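Glycosyl hydrolase, family 31/fibronectin type III domain protein (Clostridium perfringens, PDB 4LKS) probably binds galactose-containing glycans through this carbohydrate-binding module of a family 31 glycoside hydrolase, a calcium-containing beta-sandwich that holds beta-D-galactopyranose. Local coordinates at residues L76-L82 and A159-Y165; S23-A28 and K40-G46; V64-L70 and Q139-A145. All coordinates share one frame; numbering follows the deposited sequence.

Contact 1: residues L76-L82 and A159-Y165; sequences LNQIDYL and AAELVFY. With CA (calcium ion), chain C.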
loop_
_atom_site.group_PDB
_atom_site.type_symbol
_atom_site.label_atom_id
_atom_site.label_comp_id
_atom_site.label_asym_id
_atom_site.label_seq_id
_atom_site.Cartn_x
_atom_site.Cartn_y
_atom_site.Cartn_z
ATOM N N LEU A 76 -15.563 0.951 -1.248
ATOM C CA LEU A 76 -14.313 0.492 -1.864
ATOM C C LEU A 76 -14.336 -0.994 -2.159
ATOM O O LEU A 76 -14.846 -1.774 -1.355
ATOM C CB LEU A 76 -13.130 0.744 -0.925
ATOM C CG LEU A 76 -12.768 2.183 -0.562
ATOM C CD1 LEU A 76 -11.615 2.199 0.429
ATOM C CD2 LEU A 76 -12.383 2.970 -1.803
ATOM N N ASN A 77 -13.759 -1.410 -3.290
ATOM C CA ASN A 77 -13.617 -2.858 -3.500
ATOM C C ASN A 77 -12.331 -3.321 -4.177
ATOM O O ASN A 77 -12.192 -4.492 -4.537
ATOM C CB ASN A 77 -14.842 -3.460 -4.195
ATOM C CG ASN A 77 -15.103 -2.856 -5.550
ATOM O OD1 ASN A 77 -14.213 -2.291 -6.174
ATOM N ND2 ASN A 77 -16.343 -2.978 -6.019
ATOM N N GLN A 78 -11.378 -2.409 -4.325
ATOM C CA GLN A 78 -10.072 -2.789 -4.831
ATOM C C GLN A 78 -9.053 -1.726 -4.475
ATOM O O GLN A 78 -9.390 -0.535 -4.427
ATOM C CB GLN A 78 -10.125 -2.987 -6.354
ATOM C CG GLN A 78 -8.835 -3.496 -6.974
ATOM C CD GLN A 78 -8.956 -3.713 -8.464
ATOM O OE1 GLN A 78 -9.965 -4.237 -8.935
ATOM N NE2 GLN A 78 -7.919 -3.333 -9.213
ATOM N N ILE A 79 -7.814 -2.142 -4.220
ATOM C CA ILE A 79 -6.690 -1.214 -4.285
ATOM C C ILE A 79 -5.625 -1.846 -5.152
ATOM O O ILE A 79 -5.588 -3.065 -5.263
ATOM C CB ILE A 79 -6.090 -0.843 -2.905
ATOM C CG1 ILE A 79 -5.484 -2.065 -2.216
ATOM C CG2 ILE A 79 -7.145 -0.164 -2.029
ATOM C CD1 ILE A 79 -4.653 -1.714 -0.988
ATOM N N ASP A 80 -4.797 -1.029 -5.798
ATOM C CA ASP A 80 -3.587 -1.525 -6.458
ATOM C C ASP A 80 -2.369 -1.105 -5.663
ATOM O O ASP A 80 -2.267 0.045 -5.213
ATOM C CB ASP A 80 -3.411 -0.966 -7.878
ATOM C CG ASP A 80 -4.502 -1.381 -8.838
ATOM O OD1 ASP A 80 -5.247 -2.349 -8.584
ATOM O OD2 ASP A 80 -4.604 -0.701 -9.887
ATOM N N TYR A 81 -1.430 -2.025 -5.510
ATOM C CA TYR A 81 -0.148 -1.720 -4.899
ATOM C C TYR A 81 0.903 -1.599 -6.005
ATOM O O TYR A 81 1.088 -2.530 -6.783
ATOM C CB TYR A 81 0.233 -2.828 -3.908
ATOM C CG TYR A 81 1.664 -2.760 -3.414
ATOM C CD1 TYR A 81 2.030 -1.886 -2.390
ATOM C CD2 TYR A 81 2.654 -3.552 -3.986
ATOM C CE1 TYR A 81 3.344 -1.823 -1.933
ATOM C CE2 TYR A 81 3.977 -3.498 -3.533
ATOM C CZ TYR A 81 4.308 -2.629 -2.513
ATOM O OH TYR A 81 5.608 -2.574 -2.076
ATOM N N LEU A 82 1.579 -0.455 -6.084
ATOM C CA LEU A 82 2.664 -0.267 -7.050
ATOM C C LEU A 82 3.988 -0.307 -6.311
ATOM O O LEU A 82 4.263 0.553 -5.473
ATOM C CB LEU A 82 2.519 1.060 -7.804
ATOM C CG LEU A 82 3.619 1.337 -8.841
ATOM C CD1 LEU A 82 3.523 0.350 -9.995
ATOM C CD2 LEU A 82 3.543 2.780 -9.349
ATOM N N ALA A 159 6.378 1.694 -0.894
ATOM C CA ALA A 159 5.261 1.700 -1.826
ATOM C C ALA A 159 5.404 2.937 -2.667
ATOM O O ALA A 159 5.564 4.028 -2.120
ATOM C CB ALA A 159 3.946 1.739 -1.077
ATOM N N ALA A 160 5.336 2.777 -3.988
ATOM C CA ALA A 160 5.328 3.932 -4.885
ATOM C C ALA A 160 3.925 4.528 -5.006
ATOM O O ALA A 160 3.767 5.746 -5.038
ATOM C CB ALA A 160 5.863 3.553 -6.246
ATOM N N GLU A 161 2.911 3.665 -5.104
ATOM C CA GLU A 161 1.523 4.114 -5.117
ATOM C C GLU A 161 0.602 3.090 -4.506
ATOM O O GLU A 161 0.829 1.876 -4.597
ATOM C CB GLU A 161 1.024 4.347 -6.545
ATOM C CG GLU A 161 1.614 5.525 -7.288
ATOM C CD GLU A 161 0.795 5.834 -8.530
ATOM O OE1 GLU A 161 1.248 5.512 -9.654
ATOM O OE2 GLU A 161 -0.330 6.366 -8.377
ATOM N N LEU A 162 -0.459 3.615 -3.908
ATOM C CA LEU A 162 -1.664 2.851 -3.607
ATOM C C LEU A 162 -2.789 3.526 -4.387
ATOM O O LEU A 162 -3.033 4.736 -4.232
ATOM C CB LEU A 162 -1.962 2.875 -2.111
ATOM C CG LEU A 162 -0.890 2.264 -1.215
ATOM C CD1 LEU A 162 -1.198 2.579 0.244
ATOM C CD2 LEU A 162 -0.796 0.748 -1.402
ATOM N N VAL A 163 -3.458 2.760 -5.237
ATOM C CA VAL A 163 -4.541 3.263 -6.079
ATOM C C VAL A 163 -5.849 2.702 -5.530
ATOM O O VAL A 163 -5.928 1.515 -5.237
ATOM C CB VAL A 163 -4.353 2.819 -7.551
ATOM C CG1 VAL A 163 -5.472 3.382 -8.435
ATOM C CG2 VAL A 163 -2.957 3.230 -8.077
ATOM N N PHE A 164 -6.866 3.543 -5.387
ATOM C CA PHE A 164 -8.120 3.143 -4.775
ATOM C C PHE A 164 -9.244 3.100 -5.789
ATOM O O PHE A 164 -9.316 3.954 -6.684
ATOM C CB PHE A 164 -8.490 4.138 -3.662
ATOM C CG PHE A 164 -7.672 3.989 -2.412
ATOM C CD1 PHE A 164 -6.318 4.294 -2.405
ATOM C CD2 PHE A 164 -8.260 3.553 -1.240
ATOM C CE1 PHE A 164 -5.562 4.142 -1.245
ATOM C CE2 PHE A 164 -7.508 3.404 -0.073
ATOM C CZ PHE A 164 -6.163 3.700 -0.082
ATOM N N TYR A 165 -10.116 2.111 -5.642
ATOM C CA TYR A 165 -11.301 1.970 -6.488
ATOM C C TYR A 165 -12.571 1.904 -5.657
ATOM O O TYR A 165 -12.735 1.028 -4.787
ATOM C CB TYR A 165 -11.239 0.693 -7.325
ATOM C CG TYR A 165 -10.071 0.610 -8.265
ATOM C CD1 TYR A 165 -8.804 0.267 -7.804
ATOM C CD2 TYR A 165 -10.231 0.857 -9.626
ATOM C CE1 TYR A 165 -7.723 0.173 -8.679
ATOM C CE2 TYR A 165 -9.158 0.757 -10.500
ATOM C CZ TYR A 165 -7.910 0.419 -10.017
ATOM O OH TYR A 165 -6.841 0.312 -10.877
HETATM CA CA CA C . 4.447 7.983 -5.230
#

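Contact 2: residues S23-A28 and K40-G46; sequences SSKLEA and KENAVDG. With CA (calcium ion), chain C.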
loop_
_atom_site.group_PDB
_atom_site.type_symbol
_atom_site.label_atom_id
_atom_site.label_comp_id
_atom_site.label_asym_id
_atom_site.label_seq_id
_atom_site.Cartn_x
_atom_site.Cartn_y
_atom_site.Cartn_z
ATOM N N SER A 23 -5.839 10.597 -7.208
ATOM C CA SER A 23 -4.974 10.682 -6.035
ATOM C C SER A 23 -5.259 11.915 -5.178
ATOM O O SER A 23 -4.969 11.917 -3.985
ATOM C CB SER A 23 -3.493 10.606 -6.407
ATOM O OG SER A 23 -3.069 11.752 -7.122
ATOM N N SER A 24 -5.837 12.960 -5.770
ATOM C CA SER A 24 -6.192 14.145 -4.989
ATOM C C SER A 24 -7.225 13.862 -3.895
ATOM O O SER A 24 -7.370 14.648 -2.953
ATOM C CB SER A 24 -6.690 15.275 -5.893
ATOM O OG SER A 24 -7.930 14.944 -6.478
ATOM N N LYS A 25 -7.940 12.742 -4.021
ATOM C CA LYS A 25 -8.938 12.338 -3.040
ATOM C C LYS A 25 -8.324 11.614 -1.840
ATOM O O LYS A 25 -9.049 11.232 -0.918
ATOM C CB LYS A 25 -9.966 11.412 -3.685
ATOM C CG LYS A 25 -10.587 11.950 -4.961
ATOM C CD LYS A 25 -11.301 13.257 -4.706
ATOM C CE LYS A 25 -11.968 13.757 -5.976
ATOM N NZ LYS A 25 -12.411 15.162 -5.803
ATOM N N LEU A 26 -7.003 11.447 -1.848
ATOM C CA LEU A 26 -6.292 10.631 -0.863
ATOM C C LEU A 26 -5.316 11.459 -0.037
ATOM O O LEU A 26 -4.657 12.360 -0.560
ATOM C CB LEU A 26 -5.484 9.535 -1.572
ATOM C CG LEU A 26 -6.202 8.680 -2.611
ATOM C CD1 LEU A 26 -5.231 7.658 -3.200
ATOM C CD2 LEU A 26 -7.407 7.997 -1.998
ATOM N N GLU A 27 -5.191 11.118 1.240
ATOM C CA GLU A 27 -4.230 11.757 2.130
ATOM C C GLU A 27 -3.613 10.714 3.059
ATOM O O GLU A 27 -4.327 10.053 3.829
ATOM C CB GLU A 27 -4.903 12.860 2.957
ATOM C CG GLU A 27 -3.921 13.579 3.873
ATOM C CD GLU A 27 -4.579 14.522 4.877
ATOM O OE1 GLU A 27 -5.824 14.568 4.962
ATOM O OE2 GLU A 27 -3.823 15.207 5.603
ATOM N N ALA A 28 -2.291 10.568 3.011
ATOM C CA ALA A 28 -1.615 9.693 3.969
ATOM C C ALA A 28 -1.540 10.415 5.306
ATOM O O ALA A 28 -0.891 11.462 5.417
ATOM C CB ALA A 28 -0.220 9.313 3.482
ATOM N N LYS A 40 5.335 9.364 3.952
ATOM C CA LYS A 40 4.069 8.667 3.770
ATOM C C LYS A 40 3.218 9.250 2.631
ATOM O O LYS A 40 2.547 8.503 1.902
ATOM C CB LYS A 40 3.290 8.634 5.093
ATOM C CG LYS A 40 2.873 9.989 5.638
ATOM C CD LYS A 40 2.374 9.846 7.082
ATOM C CE LYS A 40 1.678 11.106 7.566
ATOM N NZ LYS A 40 2.613 12.270 7.706
ATOM N N GLU A 41 3.270 10.566 2.440
ATOM C CA GLU A 41 2.437 11.213 1.424
ATOM C C GLU A 41 2.802 10.730 0.017
ATOM O O GLU A 41 1.955 10.711 -0.906
ATOM C CB GLU A 41 2.587 12.740 1.519
ATOM C CG GLU A 41 2.010 13.378 2.796
ATOM C CD GLU A 41 2.906 13.265 4.036
ATOM O OE1 GLU A 41 4.101 12.906 3.925
ATOM O OE2 GLU A 41 2.399 13.560 5.144
ATOM N N ASN A 42 4.053 10.300 -0.136
ATOM C CA ASN A 42 4.538 9.801 -1.415
ATOM C C ASN A 42 3.812 8.540 -1.858
ATOM O O ASN A 42 3.886 8.151 -3.033
ATOM C CB ASN A 42 6.040 9.513 -1.341
ATOM C CG ASN A 42 6.884 10.769 -1.215
ATOM O OD1 ASN A 42 6.368 11.892 -1.198
ATOM N ND2 ASN A 42 8.194 10.579 -1.124
ATOM N N ALA A 43 3.118 7.876 -0.933
ATOM C CA ALA A 43 2.437 6.646 -1.312
ATOM C C ALA A 43 1.156 6.932 -2.069
ATOM O O ALA A 43 0.610 6.026 -2.713
ATOM C CB ALA A 43 2.125 5.805 -0.081
ATOM N N VAL A 44 0.642 8.160 -1.980
ATOM C CA VAL A 44 -0.661 8.400 -2.610
ATOM C C VAL A 44 -0.672 9.702 -3.386
ATOM O O VAL A 44 -1.693 10.389 -3.465
ATOM C CB VAL A 44 -1.835 8.350 -1.604
ATOM C CG1 VAL A 44 -2.122 6.908 -1.175
ATOM C CG2 VAL A 44 -1.552 9.229 -0.396
ATOM N N ASP A 45 0.471 10.028 -3.984
ATOM C CA ASP A 45 0.593 11.282 -4.731
ATOM C C ASP A 45 0.442 11.118 -6.247
ATOM O O ASP A 45 0.691 12.065 -7.016
ATOM C CB ASP A 45 1.913 11.988 -4.395
ATOM C CG ASP A 45 3.134 11.180 -4.789
ATOM O OD1 ASP A 45 2.998 10.035 -5.279
ATOM O OD2 ASP A 45 4.255 11.714 -4.605
ATOM N N GLY A 46 0.030 9.931 -6.686
ATOM C CA GLY A 46 -0.143 9.669 -8.109
ATOM C C GLY A 46 1.154 9.626 -8.908
ATOM O O GLY A 46 1.126 9.629 -10.150
HETATM CA CA CA C . 4.447 7.983 -5.230
HETATM O O HOH W 1 -2.678 12.943 -2.604
HETATM O O HOH W 2 -0.249 14.134 5.519
#

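Contact 3: residues V64-L70 and Q139-A145; sequences VSITIKL and QYLRFTA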
loop_
_atom_site.group_PDB
_atom_site.type_symbol
_atom_site.label_atom_id
_atom_site.label_comp_id
_atom_site.label_asym_id
_atom_site.label_seq_id
_atom_site.Cartn_x
_atom_site.Cartn_y
_atom_site.Cartn_z
ATOM N N VAL A 64 4.881 -3.019 9.572
ATOM C CA VAL A 64 4.695 -1.578 9.515
ATOM C C VAL A 64 3.430 -1.311 8.718
ATOM O O VAL A 64 3.001 -2.147 7.925
ATOM C CB VAL A 64 5.896 -0.833 8.869
ATOM C CG1 VAL A 64 7.167 -1.018 9.698
ATOM C CG2 VAL A 64 6.111 -1.278 7.420
ATOM N N SER A 65 2.834 -0.152 8.933
ATOM C CA SER A 65 1.596 0.156 8.245
ATOM C C SER A 65 1.537 1.619 7.837
ATOM O O SER A 65 2.303 2.480 8.327
ATOM C CB SER A 65 0.388 -0.215 9.110
ATOM O OG SER A 65 0.215 0.728 10.146
ATOM N N ILE A 66 0.635 1.887 6.911
ATOM C CA ILE A 66 0.371 3.238 6.454
ATOM C C ILE A 66 -1.146 3.402 6.395
ATOM O O ILE A 66 -1.856 2.495 5.952
ATOM C CB ILE A 66 1.046 3.528 5.086
ATOM C CG1 ILE A 66 0.758 4.960 4.644
ATOM C CG2 ILE A 66 0.621 2.512 4.010
ATOM C CD1 ILE A 66 1.603 5.404 3.462
ATOM N N THR A 67 -1.647 4.542 6.857
ATOM C CA THR A 67 -3.082 4.811 6.836
ATOM C C THR A 67 -3.396 5.935 5.859
ATOM O O THR A 67 -2.815 7.028 5.943
ATOM C CB THR A 67 -3.621 5.206 8.210
ATOM O OG1 THR A 67 -3.396 4.137 9.135
ATOM C CG2 THR A 67 -5.123 5.506 8.123
ATOM N N ILE A 68 -4.292 5.639 4.920
ATOM C CA ILE A 68 -4.775 6.599 3.936
ATOM C C ILE A 68 -6.186 7.045 4.299
ATOM O O ILE A 68 -7.080 6.213 4.549
ATOM C CB ILE A 68 -4.815 5.982 2.524
ATOM C CG1 ILE A 68 -3.470 5.327 2.163
ATOM C CG2 ILE A 68 -5.265 7.030 1.479
ATOM C CD1 ILE A 68 -2.219 6.204 2.362
ATOM N N LYS A 69 -6.378 8.363 4.337
ATOM C CA LYS A 69 -7.684 8.968 4.546
ATOM C C LYS A 69 -8.222 9.440 3.205
ATOM O O LYS A 69 -7.496 10.074 2.443
ATOM C CB LYS A 69 -7.544 10.175 5.482
ATOM C CG LYS A 69 -8.837 10.942 5.702
ATOM C CD LYS A 69 -8.573 12.211 6.502
ATOM C CE LYS A 69 -9.836 13.028 6.640
ATOM N NZ LYS A 69 -9.614 14.214 7.524
ATOM N N LEU A 70 -9.486 9.135 2.921
ATOM C CA LEU A 70 -10.140 9.575 1.683
ATOM C C LEU A 70 -10.957 10.831 1.994
ATOM O O LEU A 70 -11.266 11.101 3.161
ATOM C CB LEU A 70 -11.011 8.449 1.103
ATOM C CG LEU A 70 -10.174 7.225 0.689
ATOM C CD1 LEU A 70 -10.158 6.181 1.779
ATOM C CD2 LEU A 70 -10.683 6.621 -0.617
ATOM N N GLN A 139 -13.697 5.479 4.975
ATOM C CA GLN A 139 -12.986 6.737 4.746
ATOM C C GLN A 139 -11.500 6.604 5.103
ATOM O O GLN A 139 -10.691 7.475 4.801
ATOM C CB GLN A 139 -13.624 7.900 5.516
ATOM C CG GLN A 139 -12.974 9.234 5.177
ATOM C CD GLN A 139 -13.711 10.439 5.721
ATOM O OE1 GLN A 139 -14.622 10.315 6.541
ATOM N NE2 GLN A 139 -13.308 11.621 5.267
ATOM N N TYR A 140 -11.144 5.504 5.755
ATOM C CA TYR A 140 -9.741 5.248 6.091
ATOM C C TYR A 140 -9.396 3.821 5.725
ATOM O O TYR A 140 -10.196 2.898 5.944
ATOM C CB TYR A 140 -9.493 5.452 7.597
ATOM C CG TYR A 140 -9.894 6.816 8.097
ATOM C CD1 TYR A 140 -11.221 7.089 8.438
ATOM C CD2 TYR A 140 -8.954 7.825 8.233
ATOM C CE1 TYR A 140 -11.597 8.342 8.891
ATOM C CE2 TYR A 140 -9.318 9.075 8.681
ATOM C CZ TYR A 140 -10.638 9.325 9.008
ATOM O OH TYR A 140 -10.991 10.579 9.453
ATOM N N LEU A 141 -8.197 3.629 5.185
ATOM C CA LEU A 141 -7.700 2.294 4.909
ATOM C C LEU A 141 -6.293 2.188 5.469
ATOM O O LEU A 141 -5.440 3.011 5.164
ATOM C CB LEU A 141 -7.717 2.005 3.392
ATOM C CG LEU A 141 -7.300 0.584 2.976
ATOM C CD1 LEU A 141 -8.101 0.068 1.761
ATOM C CD2 LEU A 141 -5.794 0.492 2.712
ATOM N N ARG A 142 -6.070 1.173 6.293
ATOM C CA ARG A 142 -4.752 0.878 6.828
ATOM C C ARG A 142 -4.169 -0.339 6.114
ATOM O O ARG A 142 -4.741 -1.435 6.126
ATOM C CB ARG A 142 -4.818 0.658 8.341
ATOM C CG ARG A 142 -3.452 0.400 8.979
ATOM C CD ARG A 142 -3.451 0.672 10.478
ATOM N NE ARG A 142 -4.295 -0.265 11.226
ATOM C CZ ARG A 142 -4.697 -0.063 12.480
ATOM N NH1 ARG A 142 -4.344 1.042 13.124
ATOM N NH2 ARG A 142 -5.454 -0.968 13.091
ATOM N N PHE A 143 -3.025 -0.110 5.477
ATOM C CA PHE A 143 -2.321 -1.125 4.700
ATOM C C PHE A 143 -1.077 -1.534 5.478
ATOM O O PHE A 143 -0.206 -0.702 5.747
ATOM C CB PHE A 143 -1.946 -0.546 3.329
ATOM C CG PHE A 143 -1.213 -1.511 2.425
ATOM C CD1 PHE A 143 -1.903 -2.453 1.680
ATOM C CD2 PHE A 143 0.170 -1.464 2.314
ATOM C CE1 PHE A 143 -1.222 -3.345 0.841
ATOM C CE2 PHE A 143 0.848 -2.344 1.477
ATOM C CZ PHE A 143 0.152 -3.276 0.737
ATOM N N THR A 144 -1.008 -2.808 5.862
ATOM C CA THR A 144 0.074 -3.317 6.701
ATOM C C THR A 144 0.943 -4.263 5.911
ATOM O O THR A 144 0.440 -5.161 5.259
ATOM C CB THR A 144 -0.490 -4.067 7.912
ATOM O OG1 THR A 144 -1.296 -3.168 8.680
ATOM C CG2 THR A 144 0.645 -4.612 8.784
ATOM N N ALA A 145 2.254 -4.036 5.970
ATOM C CA ALA A 145 3.231 -4.911 5.344
ATOM C C ALA A 145 3.669 -5.948 6.370
ATOM O O ALA A 145 4.216 -5.593 7.415
ATOM C CB ALA A 145 4.423 -4.104 4.866
HETATM O O HOH W 3 -9.043 12.386 10.222
#

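Contact 1: residues L76-L82 and A159-Y165
The carboxylate of Asp80 is gripped at both oxygens. Tyr165 OH donates to Asp80 OD2 at 2.6 Å, reaching it from above the carboxylate plane, while Gln78 NE2 donates to Asp80 OD1 at 2.9 Å on the syn side and with the acceptor almost in the amide plane. Together these bonds fix the rotation of the carboxylate and would probably favour its charged form. Gln78 CG stands anti to the backbone N (chi1 -175°), which lays the extended chain alongside Tyr165; its amide lies over the rim of one ring face, the two planes 39° apart, Gln78 NE2 lying 3.6 Å from Tyr165 CE1, and its OE1 accepts from Lys13 N in the tag-derived N-terminal extension.

On the sheet face of Ile79 and Phe164, Ile79 CG2 makes a CH-pi contact over the Phe164 ring, 4.1 Å from its centroid, and Leu76 CD1 touches that ring at its edge. Further along, Leu162 CD2 meets the edge of the Tyr81 ring.

Backbone bonds pair Asp80 with Val163 in both directions. At the far end Leu82 O takes a bond from Ala160 N at 2.9 Å and a weak one from Glu161 N. Ala160 O binds the calcium ion at 2.4 Å. Ala160 and Glu161 opposite Leu82 form a classic beta bulge in an antiparallel sheet of the F5/8 type C beta-sandwich, placed at its calcium site.

Contact 2: residues S23-A28 and K40-G46
Val44 packs on Leu26 and Ala28 without any direct hydrogen bond between 23-28 and 40-46; carbon contacts and two bridging waters do the work. Val44 CG1 meets Leu26 CD1 at 3.8 Å, the two side chains crossing at a slant, and its CG2, set between the backbone N and the carbonyl carbon by chi1 (CG1 at -73°), turns to the backbone N of Ala28 at 3.7 Å. Leu26 also rests on Phe164 and Leu70, and Val44 on Leu162 and Ile68, so the pair packs against side chains of both sheets.

Ala28 CB presses on the carbonyl of Lys40, 3.3 Å from its O, while the aliphatic part of the Lys40 side chain runs past the Ala28 carbonyl. The lysine bends at its last torsion, and its NZ forms a salt bridge with Glu41 OE2 at 2.9 Å. One water donates to both that carboxylate oxygen and Ala28 O, each at 2.7 Å, tying the strand to the charged pair. At the other end a second water reaches Ser23 O and Val44 O, and Ser23 CB packs against Gly46 N at 3.6 Å. Positive phi (69°) and the closeness of Ser23 OG, which leaves no room for a CB, both favour glycine at 46.

The 3-10 turn of 40-43 presents Asn42 O to the calcium ion, and Asp45 OD1 binds the same ion at 2.5 Å. Asp47, Thr50 and Ala160 complete the coordination. The first strand thus packs against the calcium-binding loop of the F5/8 type C beta-sandwich, a metal site found in many family 32 carbohydrate-binding modules.

Contact 3: residues V64-L70 and Q139-A145
Strands 64-70 and 140-145 run antiparallel, their axes 4.6 Å apart at closest approach and their directions 161° apart. Val64-Ala145, Ile66-Phe143 and Ile68-Leu141 are hydrogen-bonded pairs; Ser65-Thr144, Thr67-Arg142 and Lys69-Tyr140 are non-hydrogen-bonded pairs. The bonds of Ile66 with Phe143 and of Ile68 with Leu141 are sound in both directions, whereas Val64 N to Ala145 O is weak. Leu70 N closes the series on Gln139 O at 2.8 Å.

The Gln139 side chain adds a second bond to the same residue. Its CG lies anti to the backbone N (chi1 -174°) and the extended chain carries NE2 alongside Lys69 to Leu70 O at 3.0 Å, with the acceptor nearly in the amide plane. Leu70 and Gln139 are therefore joined both through backbone and through side chain, just where the chain arrives from strand 129-138 of the facing sheet and turns a corner into this one.

On the face of Lys69 and Tyr140 the two side chains point the same way. Lys69 CG approaches Tyr140 CE2 to 3.5 Å, and the methylenes follow the ring out to its hydroxyl. A water lies at the ring edge, 2.8 Å from Tyr140 OH and weakly held by Lys69 NZ. Farther along, Arg142 CD passes Thr67 OG1 at 3.7 Å; its guanidinium has partners beyond, a salt bridge to Glu98 and a cation-pi contact with Trp106.

The reverse face is apolar: Ile66 CG2 meets Phe143 CB at 4.1 Å, crossing it at an angle, and Ile68 and Leu141 both lean on Phe164 of the facing sheet. The chemistry is thus two-sided, with polar ends and aliphatic stems on one face of these two inner strands and, on the other, hydrocarbon that fills the core of the sandwich.

From the N terminus, contact 2 closes first, a short loop that brings the calcium-binding segment 40-46 back against the first strand. Contacts 3 and 1 follow and cross: 64-70 and then 76-82 leave in succession, and their partners 139-145 and 159-165 return in the same order. Contact 3 lies in the five-stranded sheet and contact 1 in the four-stranded one, and they face each other across the core, where Ile79 and Tyr81 pack on Phe143. Contact 2 sits at the side of both: Glu27 O lies 2.7 Å from Lys69 N, Ala43 O lies 2.9 Å from Leu162 N, and calcium joins 40-46 to Ala160 of contact 1.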